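Local coordinates for protein endo-1,4-beta-xylanase C (Paenibacillus barcinonensis, PDB 4XUT) that hydrolyses internal beta-1,4-xylosidic linkages of xylan, and is represented here by a CBM22 carbohydrate-binding module that lies outside its catalytic domain, at residues A[96-101]-A[141-146]; A[26-31]-A[62-67]. All coordinates share one frame; numbering follows the deposited sequence.

Contact 1. Residues A[96-101]-A[141-146]; sequences SLEKEF and GLRMYA. With BGC (beta-D-glucopyranose), chain D.
Ser96 lays its CB over one face of the Tyr145 ring, a CH-pi contact 3.7 Å from CB to the ring centroid, while the backbone N of Glu98 lies in the ring plane at its edge. Arg31 stands on the other face as a cation-pi partner. With CG of Tyr145 between the backbone N and the carbonyl carbon (chi1 69°), the phenol swings across onto strand 96-101. At the far end of the ring, O2 of the glucose of chain D gives Tyr145 OH a weak hydrogen bond of 3.3 Å.

The other flat group, the guanidinium of Arg143, is held at its edge by two carboxylates. NH1 of Arg143 meets the anti lone pair of Glu98 OE2 at 2.9 Å, with carboxylate and guanidinium planes 81° apart. NH2 of Arg143 approaches Glu100 OE1 at 3.0 Å from above the carboxylate plane, here with planes at right angles. A water joins Glu100 OE1 to Arg143 NH1, and Arg143 NE has its own salt bridge to Glu65.

Beneath this polar face the antiparallel strands join through the hydrogen-bonded pairs Ser96-Tyr145, Glu98-Arg143 and Glu100-Gly141. The opposite face is mainly apolar: Leu97 CD1 lies 4.1 Å from Leu142 CD1, and Met144 continues the packing toward Phe80 and Ile78.

Glu98 also binds Arg31 through OE1 and Arg29 through OE2, and Glu100 OE2 is bonded to Ser140 OG. Such pairing of largely buried carboxylates with arginines would favour their ionised forms. Because Arg31 binds the glucose, Glu98 probably serves as a second-shell residue orienting that guanidinium.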
ATOM      1  N   SER A  96      -1.825  -4.919   0.793  1.00 13.00           N
ATOM      2  CA  SER A  96      -1.090  -6.045   1.355  1.00 13.34           C
ATOM      3  C   SER A  96      -0.286  -5.671   2.599  1.00 11.92           C
ATOM      4  O   SER A  96      -0.083  -4.494   2.889  1.00 12.17           O
ATOM      5  CB  SER A  96      -0.143  -6.671   0.340  1.00 13.29           C
ATOM      6  OG  SER A  96      -0.848  -7.209  -0.761  1.00 15.13           O
ATOM      7  N   LEU A  97       0.121  -6.708   3.329  1.00 12.08           N
ATOM      8  CA  LEU A  97       0.983  -6.555   4.490  1.00 12.83           C
ATOM      9  C   LEU A  97       2.335  -7.229   4.294  1.00 13.16           C
ATOM     10  O   LEU A  97       2.406  -8.360   3.800  1.00 14.22           O
ATOM     11  CB  LEU A  97       0.314  -7.111   5.754  1.00 13.58           C
ATOM     12  CG  LEU A  97      -1.069  -6.593   6.136  1.00 15.48           C
ATOM     13  CD1 LEU A  97      -1.570  -7.341   7.352  1.00 17.51           C
ATOM     14  CD2 LEU A  97      -0.986  -5.114   6.382  1.00 16.84           C
ATOM     15  N   GLU A  98       3.386  -6.560   4.771  1.00 12.53           N
ATOM     16  CA  GLU A  98       4.709  -7.159   4.884  1.00 12.80           C
ATOM     17  C   GLU A  98       4.987  -7.285   6.350  1.00 13.48           C
ATOM     18  O   GLU A  98       4.933  -6.282   7.092  1.00 12.65           O
ATOM     19  CB  GLU A  98       5.754  -6.285   4.214  1.00 13.70           C
ATOM     20  CG  GLU A  98       7.201  -6.764   4.347  1.00 13.93           C
ATOM     21  CD  GLU A  98       8.160  -5.830   3.644  1.00 15.96           C
ATOM     22  OE1 GLU A  98       8.160  -5.802   2.407  1.00 16.80           O
ATOM     23  OE2 GLU A  98       8.888  -5.090   4.331  1.00 15.31           O
ATOM     24  N   LYS A  99       5.330  -8.494   6.772  1.00 13.26           N
ATOM     25  CA  LYS A  99       5.576  -8.782   8.172  1.00 13.97           C
ATOM     26  C   LYS A  99       6.964  -9.324   8.432  1.00 14.79           C
ATOM     27  O   LYS A  99       7.459 -10.184   7.704  1.00 15.44           O
ATOM     28  CB  LYS A  99       4.579  -9.821   8.691  1.00 16.08           C
ATOM     29  CG  LYS A  99       3.193  -9.295   8.763  1.00 18.27           C
ATOM     30  CD  LYS A  99       2.322 -10.185   9.658  1.00 22.69           C
ATOM     31  CE  LYS A  99       1.036 -10.561   9.001  1.00 28.15           C
ATOM     32  NZ  LYS A  99       1.354 -11.511   7.924  1.00 35.56           N
ATOM     33  N   GLU A 100       7.539  -8.834   9.520  1.00 14.64           N
ATOM     34  CA  GLU A 100       8.858  -9.240   9.993  1.00 14.27           C
ATOM     35  C   GLU A 100       8.714  -9.778  11.416  1.00 14.62           C
ATOM     36  O   GLU A 100       7.991  -9.200  12.223  1.00 14.04           O
ATOM     37  CB  GLU A 100       9.762  -8.032  10.010  1.00 15.98           C
ATOM     38  CG  GLU A 100      11.207  -8.275  10.447  1.00 17.53           C
ATOM     39  CD  GLU A 100      11.881  -6.955  10.810  1.00 21.08           C
ATOM     40  OE1 GLU A 100      12.417  -6.345   9.873  1.00 24.40           O
ATOM     41  OE2 GLU A 100      11.840  -6.537  11.985  1.00 24.38           O
ATOM     42  N   PHE A 101       9.404 -10.884  11.704  1.00 15.25           N
ATOM     43  CA  PHE A 101       9.357 -11.492  13.026  1.00 16.50           C
ATOM     44  C   PHE A 101      10.766 -11.631  13.574  1.00 18.39           C
ATOM     45  O   PHE A 101      11.663 -12.022  12.847  1.00 19.18           O
ATOM     46  CB  PHE A 101       8.732 -12.875  13.013  1.00 16.04           C
ATOM     47  CG  PHE A 101       7.283 -12.891  12.601  1.00 15.69           C
ATOM     48  CD1 PHE A 101       6.943 -12.865  11.271  1.00 16.44           C
ATOM     49  CD2 PHE A 101       6.279 -12.896  13.531  1.00 16.05           C
ATOM     50  CE1 PHE A 101       5.618 -12.857  10.902  1.00 15.97           C
ATOM     51  CE2 PHE A 101       4.943 -12.897  13.164  1.00 17.20           C
ATOM     52  CZ  PHE A 101       4.621 -12.889  11.826  1.00 15.97           C
ATOM     53  N   GLY A 141       7.842  -6.107  12.680  1.00 13.76           N
ATOM     54  CA  GLY A 141       7.419  -5.118  11.690  1.00 12.93           C
ATOM     55  C   GLY A 141       6.140  -5.536  11.050  1.00 13.19           C
ATOM     56  O   GLY A 141       5.895  -6.733  10.846  1.00 13.17           O
ATOM     57  N   LEU A 142       5.332  -4.545  10.709  1.00 13.15           N
ATOM     58  CA  LEU A 142       4.083  -4.800  10.024  1.00 13.61           C
ATOM     59  C   LEU A 142       3.829  -3.604   9.155  1.00 13.25           C
ATOM     60  O   LEU A 142       3.573  -2.497   9.659  1.00 12.90           O
ATOM     61  CB  LEU A 142       2.949  -4.996  11.037  1.00 15.15           C
ATOM     62  CG  LEU A 142       1.566  -5.342  10.475  1.00 18.77           C
ATOM     63  CD1 LEU A 142       1.656  -6.607   9.699  1.00 21.26           C
ATOM     64  CD2 LEU A 142       0.536  -5.543  11.572  1.00 22.78           C
ATOM     65  N   ARG A 143       3.956  -3.796   7.859  1.00 11.54           N
ATOM     66  CA  ARG A 143       3.932  -2.647   6.934  1.00 12.35           C
ATOM     67  C   ARG A 143       2.834  -2.840   5.934  1.00 13.20           C
ATOM     68  O   ARG A 143       2.707  -3.922   5.362  1.00 13.22           O
ATOM     69  CB  ARG A 143       5.268  -2.534   6.227  1.00 12.59           C
ATOM     70  CG  ARG A 143       6.479  -2.467   7.126  1.00 13.37           C
ATOM     71  CD  ARG A 143       7.376  -3.670   7.033  1.00 13.97           C
ATOM     72  NE  ARG A 143       8.400  -3.670   8.093  1.00 15.24           N
ATOM     73  CZ  ARG A 143       9.500  -4.406   8.096  1.00 15.65           C
ATOM     74  NH1 ARG A 143       9.758  -5.234   7.097  1.00 17.08           N
ATOM     75  NH2 ARG A 143      10.343  -4.350   9.137  1.00 15.58           N
ATOM     76  N   MET A 144       2.028  -1.816   5.719  1.00 13.65           N
ATOM     77  CA  MET A 144       1.017  -1.861   4.705  1.00 15.70           C
ATOM     78  C   MET A 144       1.623  -1.373   3.405  1.00 13.95           C
ATOM     79  O   MET A 144       2.456  -0.467   3.379  1.00 13.33           O
ATOM     80  CB  MET A 144      -0.155  -0.953   5.069  1.00 20.31           C
ATOM     81  CG  MET A 144      -1.349  -0.934   4.111  1.00 28.07           C
ATOM     82  SD  MET A 144      -2.282   0.627   4.177  1.00 39.84           S
ATOM     83  CE  MET A 144      -1.581   1.408   2.725  1.00 39.31           C
ATOM     84  N   TYR A 145       1.203  -1.990   2.311  1.00 12.72           N
ATOM     85  CA  TYR A 145       1.603  -1.561   0.967  1.00 12.88           C
ATOM     86  C   TYR A 145       0.524  -1.867  -0.064  1.00 12.99           C
ATOM     87  O   TYR A 145      -0.406  -2.643   0.182  1.00 11.89           O
ATOM     88  CB  TYR A 145       2.955  -2.111   0.555  1.00 13.41           C
ATOM     89  CG  TYR A 145       3.019  -3.585   0.299  1.00 13.22           C
ATOM     90  CD1 TYR A 145       3.183  -4.469   1.347  1.00 13.66           C
ATOM     91  CD2 TYR A 145       3.026  -4.098  -0.997  1.00 13.28           C
ATOM     92  CE1 TYR A 145       3.248  -5.828   1.127  1.00 14.63           C
ATOM     93  CE2 TYR A 145       3.136  -5.444  -1.225  1.00 13.73           C
ATOM     94  CZ  TYR A 145       3.244  -6.310  -0.151  1.00 15.24           C
ATOM     95  OH  TYR A 145       3.342  -7.680  -0.297  1.00 17.36           O
ATOM     96  N   ALA A 146       0.642  -1.192  -1.202  1.00 13.17           N
ATOM     97  CA  ALA A 146      -0.239  -1.413  -2.347  1.00 13.18           C
ATOM     98  C   ALA A 146       0.605  -1.957  -3.471  1.00 14.26           C
ATOM     99  O   ALA A 146       1.769  -1.620  -3.601  1.00 14.34           O
ATOM    100  CB  ALA A 146      -0.928  -0.149  -2.768  1.00 13.63           C
TER
HETATM  101  C2  BGC D   2       5.854  -9.714  -2.931  1.00 40.75           C
HETATM  102  C3  BGC D   2       4.511 -10.355  -2.641  1.00 39.68           C
HETATM  103  C4  BGC D   2       4.487 -11.764  -3.229  1.00 41.50           C
HETATM  104  C5  BGC D   2       5.759 -12.524  -2.799  1.00 39.49           C
HETATM  105  C6  BGC D   2       5.884 -14.007  -3.254  1.00 41.91           C
HETATM  106  C1  BGC D   2       7.107 -10.517  -2.624  1.00 40.93           C
HETATM  107  O2  BGC D   2       5.945  -8.506  -2.195  1.00 44.62           O
HETATM  108  O3  BGC D   2       3.448  -9.522  -3.164  1.00 42.64           O
HETATM  109  O4  BGC D   2       3.256 -12.363  -2.793  1.00 43.61           O
HETATM  110  O5  BGC D   2       6.944 -11.804  -3.212  1.00 44.58           O
HETATM  111  O6  BGC D   2       5.911 -14.248  -4.674  1.00 45.56           O
HETATM  112  O   HOH W   1      12.621  -5.999   7.154  1.00 26.84           O

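Contact 2. Residues A[26-31]-A[62-67]; sequences GNWRAR and PLVEVL. With BGC (beta-D-glucopyranose), chain B; BGC (beta-D-glucopyranose), chain D.
Val64 presses CG1 onto the face of the Trp28 indole, 3.6 Å from the centroid of the six-membered ring and almost on its normal, in a clear CH-pi contact. Pro62 CB adds to this tight side, 4.0 Å from Trp28 CE3. Next to it the backbones form a single antiparallel bridge between Arg29 and Leu63: Arg29 N donates to Leu63 O at 2.8 Å and Leu63 N to Arg29 O at 3.0 Å.

Past the bridge Leu63 packs closely against two arginine chains. Arg29 runs alongside Leu63, whose CD2 sits over the centre of the guanidinium, 3.4 Å from Arg29 CZ. NH1 of Arg29 turns back to the carbonyl O of Ala30. Arg31 crosses Leu63 at about a right angle; its bend at chi3 (68°) carries the guanidinium to the sugars. There NH1 of Arg31 donates to O2 of the chain D glucose at 2.6 Å, and O6 of the chain B glucose lies over the guanidinium face. The loose, solvent side is at exposed Asn27, where a water spans Asn27 O and Glu65 N.

The loop 26-31 thus packs against the outermost strand of the four-stranded sheet, 63-65, which pairs on its other side with strand 139-147. Trp28 dips between the two sheets of the beta-sandwich, reaching Met144 of one sheet and Leu36, Leu50 and Val169 of the other.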
ATOM      1  N   GLY A  26       6.768  11.543   4.595  1.00 21.64           N
ATOM      2  CA  GLY A  26       6.820  10.883   5.896  1.00 21.68           C
ATOM      3  C   GLY A  26       7.677   9.630   5.847  1.00 19.19           C
ATOM      4  O   GLY A  26       8.797   9.659   5.322  1.00 20.42           O
ATOM      5  N   ASN A  27       7.140   8.520   6.347  1.00 18.29           N
ATOM      6  CA  ASN A  27       7.868   7.257   6.377  1.00 19.01           C
ATOM      7  C   ASN A  27       7.542   6.305   5.241  1.00 17.35           C
ATOM      8  O   ASN A  27       8.001   5.159   5.251  1.00 16.05           O
ATOM      9  CB  ASN A  27       7.615   6.567   7.726  1.00 21.90           C
ATOM     10  CG  ASN A  27       8.116   7.381   8.894  1.00 25.71           C
ATOM     11  OD1 ASN A  27       7.368   7.658   9.839  1.00 29.10           O
ATOM     12  ND2 ASN A  27       9.372   7.785   8.840  1.00 27.17           N
ATOM     13  N   TRP A  28       6.828   6.791   4.231  1.00 16.00           N
ATOM     14  CA  TRP A  28       6.518   5.981   3.052  1.00 14.76           C
ATOM     15  C   TRP A  28       7.781   5.700   2.237  1.00 15.96           C
ATOM     16  O   TRP A  28       8.641   6.575   2.065  1.00 16.05           O
ATOM     17  CB  TRP A  28       5.462   6.655   2.186  1.00 14.12           C
ATOM     18  CG  TRP A  28       4.090   6.731   2.809  1.00 13.74           C
ATOM     19  CD1 TRP A  28       3.621   7.710   3.635  1.00 13.55           C
ATOM     20  CD2 TRP A  28       3.043   5.783   2.672  1.00 13.66           C
ATOM     21  NE1 TRP A  28       2.331   7.430   4.010  1.00 14.41           N
ATOM     22  CE2 TRP A  28       1.947   6.253   3.426  1.00 13.05           C
ATOM     23  CE3 TRP A  28       2.898   4.597   1.910  1.00 13.65           C
ATOM     24  CZ2 TRP A  28       0.731   5.584   3.475  1.00 14.62           C
ATOM     25  CZ3 TRP A  28       1.709   3.937   1.953  1.00 13.83           C
ATOM     26  CH2 TRP A  28       0.625   4.409   2.756  1.00 14.18           C
ATOM     27  N   ARG A  29       7.895   4.470   1.757  1.00 16.24           N
ATOM     28  CA  ARG A  29       9.082   4.030   1.045  1.00 17.91           C
ATOM     29  C   ARG A  29       8.738   3.072  -0.080  1.00 16.27           C
ATOM     30  O   ARG A  29       7.715   2.389  -0.072  1.00 15.29           O
ATOM     31  CB  ARG A  29      10.135   3.396   1.983  1.00 20.47           C
ATOM     32  CG  ARG A  29       9.765   2.099   2.687  1.00 24.71           C
ATOM     33  CD  ARG A  29      11.001   1.344   3.256  1.00 26.96           C
ATOM     34  NE  ARG A  29      10.701   0.056   3.936  1.00 28.61           N
ATOM     35  CZ  ARG A  29      10.449  -1.128   3.334  1.00 32.09           C
ATOM     36  NH1 ARG A  29      10.429  -1.258   1.988  1.00 27.77           N
ATOM     37  NH2 ARG A  29      10.178  -2.218   4.090  1.00 32.56           N
ATOM     38  N   ALA A  30       9.648   3.021  -1.048  1.00 16.41           N
ATOM     39  CA  ALA A  30       9.599   1.990  -2.088  1.00 16.33           C
ATOM     40  C   ALA A  30       9.986   0.635  -1.535  1.00 17.48           C
ATOM     41  O   ALA A  30      10.680   0.535  -0.504  1.00 17.08           O
ATOM     42  CB  ALA A  30      10.559   2.379  -3.226  1.00 16.74           C
ATOM     43  N   ARG A  31       9.564  -0.428  -2.229  1.00 17.84           N
ATOM     44  CA  ARG A  31       9.964  -1.791  -1.887  1.00 18.68           C
ATOM     45  C   ARG A  31      11.170  -2.313  -2.679  1.00 18.51           C
ATOM     46  O   ARG A  31      11.873  -3.211  -2.239  1.00 20.19           O
ATOM     47  CB  ARG A  31       8.773  -2.724  -2.046  1.00 20.37           C
ATOM     48  CG  ARG A  31       7.573  -2.226  -1.254  1.00 21.11           C
ATOM     49  CD  ARG A  31       6.448  -3.230  -1.261  1.00 22.49           C
ATOM     50  NE  ARG A  31       6.861  -4.389  -0.497  1.00 22.08           N
ATOM     51  CZ  ARG A  31       6.829  -5.644  -0.916  1.00 26.81           C
ATOM     52  NH1 ARG A  31       6.345  -5.966  -2.101  1.00 28.18           N
ATOM     53  NH2 ARG A  31       7.246  -6.606  -0.114  1.00 27.57           N
ATOM     54  N   PRO A  62       3.927   1.537  -2.923  1.00 13.00           N
ATOM     55  CA  PRO A  62       4.221   2.347  -1.765  1.00 12.72           C
ATOM     56  C   PRO A  62       3.973   1.567  -0.477  1.00 12.79           C
ATOM     57  O   PRO A  62       2.946   0.914  -0.349  1.00 13.56           O
ATOM     58  CB  PRO A  62       3.204   3.483  -1.874  1.00 12.87           C
ATOM     59  CG  PRO A  62       2.050   2.884  -2.578  1.00 13.37           C
ATOM     60  CD  PRO A  62       2.566   1.761  -3.424  1.00 13.51           C
ATOM     61  N   LEU A  63       4.891   1.686   0.453  1.00 12.68           N
ATOM     62  CA  LEU A  63       4.856   0.922   1.689  1.00 13.05           C
ATOM     63  C   LEU A  63       5.086   1.850   2.872  1.00 13.85           C
ATOM     64  O   LEU A  63       5.924   2.769   2.824  1.00 12.72           O
ATOM     65  CB  LEU A  63       5.940  -0.133   1.643  1.00 13.45           C
ATOM     66  CG  LEU A  63       6.113  -0.991   2.887  1.00 14.01           C
ATOM     67  CD1 LEU A  63       6.515  -2.414   2.499  1.00 14.25           C
ATOM     68  CD2 LEU A  63       7.140  -0.398   3.858  1.00 14.87           C
ATOM     69  N   VAL A  64       4.397   1.558   3.970  1.00 12.31           N
ATOM     70  CA  VAL A  64       4.690   2.240   5.213  1.00 13.06           C
ATOM     71  C   VAL A  64       4.609   1.302   6.404  1.00 12.57           C
ATOM     72  O   VAL A  64       3.666   0.528   6.520  1.00 12.29           O
ATOM     73  CB  VAL A  64       3.767   3.467   5.407  1.00 13.35           C
ATOM     74  CG1 VAL A  64       2.321   3.061   5.638  1.00 13.45           C
ATOM     75  CG2 VAL A  64       4.293   4.377   6.503  1.00 13.99           C
ATOM     76  N   GLU A  65       5.574   1.426   7.298  1.00 11.76           N
ATOM     77  CA  GLU A  65       5.535   0.698   8.601  1.00 12.50           C
ATOM     78  C   GLU A  65       4.412   1.213   9.499  1.00 12.88           C
ATOM     79  O   GLU A  65       4.327   2.437   9.801  1.00 13.52           O
ATOM     80  CB  GLU A  65       6.899   0.837   9.299  1.00 13.00           C
ATOM     81  CG  GLU A  65       6.965   0.235  10.681  1.00 13.45           C
ATOM     82  CD  GLU A  65       6.985  -1.283  10.682  1.00 14.04           C
ATOM     83  OE1 GLU A  65       7.966  -1.899  10.194  1.00 13.71           O
ATOM     84  OE2 GLU A  65       6.042  -1.890  11.214  1.00 13.35           O
ATOM     85  N   VAL A  66       3.530   0.315   9.944  1.00 12.27           N
ATOM     86  CA  VAL A  66       2.420   0.727  10.799  1.00 12.70           C
ATOM     87  C   VAL A  66       2.405   0.081  12.172  1.00 11.99           C
ATOM     88  O   VAL A  66       1.627   0.504  13.021  1.00 11.81           O
ATOM     89  CB  VAL A  66       1.048   0.580  10.135  1.00 13.39           C
ATOM     90  CG1 VAL A  66       0.972   1.549   8.946  1.00 13.95           C
ATOM     91  CG2 VAL A  66       0.766  -0.839   9.714  1.00 14.03           C
ATOM     92  N   LEU A  67       3.258  -0.895  12.415  1.00 11.61           N
ATOM     93  CA  LEU A  67       3.213  -1.613  13.720  1.00 11.57           C
ATOM     94  C   LEU A  67       3.248  -0.669  14.953  1.00 12.10           C
ATOM     95  O   LEU A  67       2.524  -0.907  15.904  1.00 12.79           O
ATOM     96  CB  LEU A  67       4.330  -2.656  13.824  1.00 11.96           C
ATOM     97  CG  LEU A  67       4.230  -3.607  15.032  1.00 12.05           C
ATOM     98  CD1 LEU A  67       2.925  -4.374  15.083  1.00 12.90           C
ATOM     99  CD2 LEU A  67       5.372  -4.597  15.007  1.00 12.79           C
TER
HETATM  100  C2  BGC B   1      11.684 -10.821  -3.229  1.00 41.08           C
HETATM  101  C3  BGC B   1      10.239 -10.708  -3.707  1.00 41.22           C
HETATM  102  C4  BGC B   1       9.508  -9.805  -2.736  1.00 40.12           C
HETATM  103  C5  BGC B   1      10.241  -8.438  -2.719  1.00 38.07           C
HETATM  104  C6  BGC B   1       9.543  -7.475  -1.799  1.00 38.02           C
HETATM  105  C1  BGC B   1      12.322  -9.423  -3.329  1.00 39.69           C
HETATM  106  O1  BGC B   1      13.749  -9.475  -3.126  0.50 36.31           O
HETATM  107  O2  BGC B   1      12.383 -11.860  -3.945  1.00 44.64           O
HETATM  108  O3  BGC B   1       9.571 -11.972  -3.782  1.00 48.80           O
HETATM  109  O4  BGC B   1       8.152  -9.692  -3.200  1.00 44.32           O
HETATM  110  O5  BGC B   1      11.640  -8.555  -2.394  1.00 40.68           O
HETATM  111  O6  BGC B   1       9.995  -6.128  -1.890  1.00 41.65           O
HETATM  112  C2  BGC D   2       5.854  -9.714  -2.931  1.00 40.75           C
HETATM  113  C3  BGC D   2       4.511 -10.355  -2.641  1.00 39.68           C
HETATM  114  C4  BGC D   2       4.487 -11.764  -3.229  1.00 41.50           C
HETATM  115  C5  BGC D   2       5.759 -12.524  -2.799  1.00 39.49           C
HETATM  116  C6  BGC D   2       5.884 -14.007  -3.254  1.00 41.91           C
HETATM  117  C1  BGC D   2       7.107 -10.517  -2.624  1.00 40.93           C
HETATM  118  O2  BGC D   2       5.945  -8.506  -2.195  1.00 44.62           O
HETATM  119  O3  BGC D   2       3.448  -9.522  -3.164  1.00 42.64           O
HETATM  120  O4  BGC D   2       3.256 -12.363  -2.793  1.00 43.61           O
HETATM  121  O5  BGC D   2       6.944 -11.804  -3.212  1.00 44.58           O
HETATM  122  O6  BGC D   2       5.911 -14.248  -4.674  1.00 45.56           O
HETATM  123  O   HOH W   2       6.024   4.543   9.792  1.00 18.80           O
HETATM  124  O   HOH W   3       8.003   2.908   6.835  1.00 21.02           O

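Overall arrangement
Both contacts reach the same four-stranded sheet, where strand 63-65 of contact 2 runs beside strand 139-147 of contact 1. Contact 1 is a regular, buried pairing of inner strands; contact 2 joins a loop to the sheet's outer strand and is only partly buried, with a single bridge, and relies on side-chain packing. The carboxylate-arginine network runs from contact 1 into contact 2, which adds apolar packing round one tryptophan between the sheets, with arginines toward the sugars. Glu65 of contact 2 also ties the two together through a probable hydrogen bond, OE2 to Leu142 N at 2.8 Å. Tyr145 and Arg31, one from each contact, together meet the chain D glucose, consistent with a shared sugar-binding face.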